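Local atomic coordinates of putative modulator of DNA gyrase (Bacteroides thetaiotaomicron, PDB entry 1VPB), a protein that belongs to the peptidase U62 (PmbA/TldD) family and is probably a metallopeptidase, though it is named a putative modulator of DNA gyrase. Residues A[106-118]-A[334-346]. Sequence-based numbering, arbitrary orientation.
Sequences KDEARVLADPSRY and TYNAKKMGVDPTI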
loop_
_atom_site.group_PDB
_atom_site.type_symbol
_atom_site.label_atom_id
_atom_site.label_comp_id
_atom_site.label_asym_id
_atom_site.label_seq_id
_atom_site.Cartn_x
_atom_site.Cartn_y
_atom_site.Cartn_z
ATOM N N LYS A 106 23.720 2.338 -19.789
ATOM C CA LYS A 106 23.013 1.514 -20.735
ATOM C C LYS A 106 22.768 0.097 -20.201
ATOM O O LYS A 106 23.514 -0.423 -19.367
ATOM C CB LYS A 106 23.736 1.497 -22.095
ATOM C CG LYS A 106 24.985 0.803 -22.117
ATOM C CD LYS A 106 25.713 1.012 -23.501
ATOM C CE LYS A 106 26.857 -0.012 -23.516
ATOM N NZ LYS A 106 27.689 0.085 -24.740
ATOM N N ASP A 107 21.654 -0.448 -20.658
ATOM C CA ASP A 107 21.306 -1.845 -20.371
ATOM C C ASP A 107 20.969 -2.576 -21.646
ATOM O O ASP A 107 19.882 -2.411 -22.182
ATOM C CB ASP A 107 20.129 -1.883 -19.448
ATOM C CG ASP A 107 19.870 -3.281 -18.903
ATOM O OD1 ASP A 107 20.297 -4.261 -19.547
ATOM O OD2 ASP A 107 19.279 -3.415 -17.844
ATOM N N GLU A 108 21.927 -3.344 -22.149
ATOM C CA GLU A 108 21.785 -3.888 -23.492
ATOM C C GLU A 108 20.819 -5.044 -23.562
ATOM O O GLU A 108 20.448 -5.519 -24.660
ATOM C CB GLU A 108 23.143 -4.303 -24.012
ATOM C CG GLU A 108 24.018 -3.092 -24.323
ATOM C CD GLU A 108 25.306 -3.455 -25.030
ATOM O OE1 GLU A 108 25.254 -3.904 -26.190
ATOM O OE2 GLU A 108 26.359 -3.309 -24.401
ATOM N N ALA A 109 20.444 -5.507 -22.400
ATOM C CA ALA A 109 19.409 -6.578 -22.340
ATOM C C ALA A 109 17.991 -6.031 -22.485
ATOM O O ALA A 109 17.056 -6.856 -22.697
ATOM C CB ALA A 109 19.549 -7.371 -21.088
ATOM N N ARG A 110 17.787 -4.700 -22.372
ATOM C CA ARG A 110 16.484 -4.078 -22.561
ATOM C C ARG A 110 16.291 -3.936 -24.054
ATOM O O ARG A 110 16.724 -2.984 -24.703
ATOM C CB ARG A 110 16.359 -2.688 -21.831
ATOM C CG ARG A 110 16.305 -2.774 -20.345
ATOM C CD ARG A 110 14.982 -3.250 -19.829
ATOM N NE ARG A 110 14.973 -3.245 -18.398
ATOM C CZ ARG A 110 14.046 -3.841 -17.661
ATOM N NH1 ARG A 110 13.050 -4.502 -18.212
ATOM N NH2 ARG A 110 14.149 -3.788 -16.356
ATOM N N VAL A 111 15.613 -4.943 -24.629
ATOM C CA VAL A 111 15.309 -4.992 -26.030
ATOM C C VAL A 111 13.827 -5.296 -26.232
ATOM O O VAL A 111 13.149 -5.729 -25.334
ATOM C CB VAL A 111 16.155 -6.062 -26.764
ATOM C CG1 VAL A 111 17.636 -5.715 -26.692
ATOM C CG2 VAL A 111 15.837 -7.433 -26.222
ATOM N N LEU A 112 13.338 -4.984 -27.415
ATOM C CA LEU A 112 11.958 -5.348 -27.760
ATOM C C LEU A 112 11.952 -6.833 -28.081
ATOM O O LEU A 112 12.961 -7.428 -28.473
ATOM C CB LEU A 112 11.469 -4.537 -28.958
ATOM C CG LEU A 112 11.253 -3.004 -28.775
ATOM C CD1 LEU A 112 10.534 -2.384 -29.949
ATOM C CD2 LEU A 112 10.525 -2.727 -27.566
ATOM N N ALA A 113 10.800 -7.432 -27.847
ATOM C CA ALA A 113 10.605 -8.838 -28.241
ATOM C C ALA A 113 10.702 -9.002 -29.765
ATOM O O ALA A 113 10.454 -8.078 -30.527
ATOM C CB ALA A 113 9.225 -9.300 -27.772
ATOM N N ASP A 114 11.012 -10.221 -30.203
ATOM C CA ASP A 114 10.961 -10.603 -31.594
ATOM C C ASP A 114 9.481 -10.482 -32.012
ATOM O O ASP A 114 8.628 -11.125 -31.361
ATOM C CB ASP A 114 11.378 -12.051 -31.685
ATOM C CG ASP A 114 11.263 -12.661 -33.076
ATOM O OD1 ASP A 114 10.581 -12.202 -34.010
ATOM O OD2 ASP A 114 11.916 -13.698 -33.295
ATOM N N PRO A 115 9.157 -9.710 -33.020
ATOM C CA PRO A 115 7.738 -9.486 -33.357
ATOM C C PRO A 115 6.999 -10.696 -33.895
ATOM O O PRO A 115 5.762 -10.671 -33.868
ATOM C CB PRO A 115 7.788 -8.337 -34.360
ATOM C CG PRO A 115 9.104 -8.487 -34.925
ATOM C CD PRO A 115 10.019 -8.971 -33.933
ATOM N N SER A 116 7.735 -11.750 -34.198
ATOM C CA SER A 116 7.118 -13.030 -34.623
ATOM C C SER A 116 6.350 -13.647 -33.424
ATOM O O SER A 116 5.393 -14.435 -33.624
ATOM C CB SER A 116 8.169 -13.973 -35.150
ATOM O OG SER A 116 8.921 -14.509 -34.127
ATOM N N ARG A 117 6.724 -13.233 -32.195
ATOM C CA ARG A 117 6.054 -13.680 -30.974
ATOM C C ARG A 117 4.807 -12.921 -30.566
ATOM O O ARG A 117 4.140 -13.328 -29.623
ATOM C CB ARG A 117 7.029 -13.605 -29.794
ATOM C CG ARG A 117 8.267 -14.397 -29.976
ATOM C CD ARG A 117 9.245 -14.212 -28.829
ATOM N NE ARG A 117 8.661 -14.720 -27.607
ATOM C CZ ARG A 117 8.744 -14.108 -26.394
ATOM N NH1 ARG A 117 9.487 -13.007 -26.164
ATOM N NH2 ARG A 117 8.142 -14.678 -25.403
ATOM N N TYR A 118 4.499 -11.789 -31.202
ATOM C CA TYR A 118 3.378 -11.002 -30.811
ATOM C C TYR A 118 2.026 -11.639 -31.135
ATOM O O TYR A 118 1.931 -12.404 -32.099
ATOM C CB TYR A 118 3.425 -9.687 -31.542
ATOM C CG TYR A 118 4.540 -8.730 -31.119
ATOM C CD1 TYR A 118 4.991 -8.703 -29.810
ATOM C CD2 TYR A 118 5.096 -7.838 -32.041
ATOM C CE1 TYR A 118 5.969 -7.764 -29.418
ATOM C CE2 TYR A 118 6.018 -6.892 -31.643
ATOM C CZ TYR A 118 6.443 -6.858 -30.353
ATOM O OH TYR A 118 7.446 -5.927 -29.890
ATOM N N THR A 334 11.175 -11.054 -21.872
ATOM C CA THR A 334 12.216 -10.881 -22.881
ATOM C C THR A 334 13.525 -10.489 -22.190
ATOM O O THR A 334 14.592 -11.039 -22.485
ATOM C CB THR A 334 11.775 -9.836 -23.903
ATOM O OG1 THR A 334 10.637 -10.337 -24.653
ATOM C CG2 THR A 334 12.828 -9.613 -24.980
ATOM N N TYR A 335 13.435 -9.528 -21.294
ATOM C CA TYR A 335 14.618 -9.035 -20.572
ATOM C C TYR A 335 15.342 -10.112 -19.782
ATOM O O TYR A 335 16.539 -10.329 -19.960
ATOM C CB TYR A 335 14.183 -7.931 -19.658
ATOM C CG TYR A 335 15.260 -7.321 -18.853
ATOM C CD1 TYR A 335 16.273 -6.578 -19.471
ATOM C CD2 TYR A 335 15.264 -7.423 -17.494
ATOM C CE1 TYR A 335 17.267 -6.001 -18.738
ATOM C CE2 TYR A 335 16.246 -6.833 -16.739
ATOM C CZ TYR A 335 17.248 -6.121 -17.368
ATOM O OH TYR A 335 18.197 -5.527 -16.550
ATOM N N ASN A 336 14.624 -10.835 -18.904
ATOM C CA ASN A 336 15.245 -11.884 -18.149
ATOM C C ASN A 336 15.716 -13.062 -19.002
ATOM O O ASN A 336 16.740 -13.703 -18.689
ATOM C CB ASN A 336 14.341 -12.309 -16.997
ATOM C CG ASN A 336 14.254 -11.278 -15.931
ATOM O OD1 ASN A 336 15.252 -10.968 -15.267
ATOM N ND2 ASN A 336 13.079 -10.712 -15.751
ATOM N N ALA A 337 15.003 -13.358 -20.077
ATOM C CA ALA A 337 15.457 -14.364 -21.021
ATOM C C ALA A 337 16.844 -13.974 -21.580
ATOM O O ALA A 337 17.777 -14.783 -21.584
ATOM C CB ALA A 337 14.455 -14.580 -22.155
ATOM N N LYS A 338 16.976 -12.724 -22.010
ATOM C CA LYS A 338 18.259 -12.253 -22.557
ATOM C C LYS A 338 19.380 -12.321 -21.526
ATOM O O LYS A 338 20.500 -12.796 -21.847
ATOM C CB LYS A 338 18.109 -10.840 -23.126
ATOM C CG LYS A 338 19.279 -10.419 -24.015
ATOM C CD LYS A 338 18.924 -9.292 -24.893
ATOM C CE LYS A 338 20.138 -8.705 -25.636
ATOM N NZ LYS A 338 20.739 -9.757 -26.551
ATOM N N LYS A 339 19.092 -11.938 -20.292
ATOM C CA LYS A 339 20.090 -11.969 -19.237
ATOM C C LYS A 339 20.558 -13.355 -18.886
ATOM O O LYS A 339 21.737 -13.581 -18.595
ATOM C CB LYS A 339 19.572 -11.302 -17.980
ATOM C CG LYS A 339 19.300 -9.852 -18.179
ATOM C CD LYS A 339 18.966 -9.168 -16.916
ATOM C CE LYS A 339 20.170 -8.568 -16.242
ATOM N NZ LYS A 339 19.657 -7.751 -15.091
ATOM N N MET A 340 19.627 -14.292 -18.911
ATOM C CA MET A 340 19.919 -15.638 -18.533
ATOM C C MET A 340 20.430 -16.472 -19.681
ATOM O O MET A 340 20.946 -17.572 -19.450
ATOM C CB MET A 340 18.668 -16.283 -17.937
ATOM C CG MET A 340 18.357 -15.724 -16.556
ATOM S SD MET A 340 17.255 -16.708 -15.569
ATOM C CE MET A 340 15.799 -16.254 -16.393
ATOM N N GLY A 341 20.259 -15.986 -20.900
ATOM C CA GLY A 341 20.625 -16.715 -22.085
ATOM C C GLY A 341 19.719 -17.894 -22.364
ATOM O O GLY A 341 20.178 -18.969 -22.756
ATOM N N VAL A 342 18.414 -17.705 -22.139
ATOM C CA VAL A 342 17.454 -18.786 -22.330
ATOM C C VAL A 342 16.288 -18.228 -23.141
ATOM O O VAL A 342 16.249 -17.033 -23.438
ATOM C CB VAL A 342 16.935 -19.335 -21.029
ATOM C CG1 VAL A 342 18.053 -19.893 -20.139
ATOM C CG2 VAL A 342 16.160 -18.249 -20.265
ATOM N N ASP A 343 15.374 -19.107 -23.531
ATOM C CA ASP A 343 14.235 -18.690 -24.328
ATOM C C ASP A 343 13.165 -18.077 -23.432
ATOM O O ASP A 343 12.853 -18.615 -22.357
ATOM C CB ASP A 343 13.588 -19.878 -25.005
ATOM C CG ASP A 343 14.458 -20.504 -26.079
ATOM O OD1 ASP A 343 15.287 -19.800 -26.681
ATOM O OD2 ASP A 343 14.332 -21.710 -26.379
ATOM N N PRO A 344 12.582 -16.972 -23.887
ATOM C CA PRO A 344 11.488 -16.351 -23.178
ATOM C C PRO A 344 10.224 -17.181 -23.380
ATOM O O PRO A 344 10.090 -17.887 -24.388
ATOM C CB PRO A 344 11.332 -14.980 -23.878
ATOM C CG PRO A 344 11.884 -15.201 -25.244
ATOM C CD PRO A 344 12.896 -16.273 -25.144
ATOM N N THR A 345 9.290 -17.043 -22.447
ATOM C CA THR A 345 7.980 -17.675 -22.509
ATOM C C THR A 345 6.835 -16.676 -22.524
ATOM O O THR A 345 6.305 -16.315 -23.590
ATOM C CB THR A 345 7.845 -18.784 -21.387
ATOM O OG1 THR A 345 8.069 -18.233 -20.057
ATOM C CG2 THR A 345 8.864 -19.825 -21.560
ATOM N N ILE A 346 6.469 -16.191 -21.351
ATOM C CA ILE A 346 5.530 -15.131 -21.184
ATOM C C ILE A 346 5.880 -14.538 -19.822
ATOM O O ILE A 346 6.397 -15.239 -18.970
ATOM C CB ILE A 346 4.053 -15.651 -21.249
ATOM C CG1 ILE A 346 3.021 -14.491 -21.373
ATOM C CG2 ILE A 346 3.730 -16.529 -20.077
ATOM C CD1 ILE A 346 2.905 -13.928 -22.726
HETATM O O HOH W 1 6.608 -16.663 -26.926
#
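Tyr335 gives its phenolic proton to Asp107, OH to OD2 2.7 Å, meeting the syn lone pair of the carboxylate. Lys339 NZ donates to Tyr335 OH at 3.0 Å, so the hydroxyl is used both as donor and as acceptor. The other carboxylate oxygen, Asp107 OD1, accepts from Ala109 N and closes an Asx turn. A chi1 of 180° swings the Tyr335 ring out between two cationic chains: the Arg110 guanidinium stacks flat on one face, CZ 3.6 Å from the ring centroid and planes 4° apart, while Lys339 CD lies over the opposite face, toward its rim. The Arg110 guanidinium also makes a cation-pi contact with Tyr77. Replacing Tyr335 with an alanine would probably deprive Asp107 OD2 of this donor and Lys339 NZ of this acceptor, and leave one face of the Arg110 guanidinium without its stacking partner. The contact docks the loop between helices 87-101 and 138-150 against short helix 334-340, closed by a Schellman motif with Gly341 as C-prime residue, in the C-terminal metallopeptidase domain. Farther along, Arg117 NH1 bonds weakly to Thr334 OG1 (3.3 Å, 125°), an oxygen also hydrogen-bonded to Glu312. Pro344 CG lies over one face of the Arg117 guanidinium, toward its rim, 3.5 Å from Arg117 CZ. Arg117 NE donates to a water that in turn bonds weakly to Thr345 O.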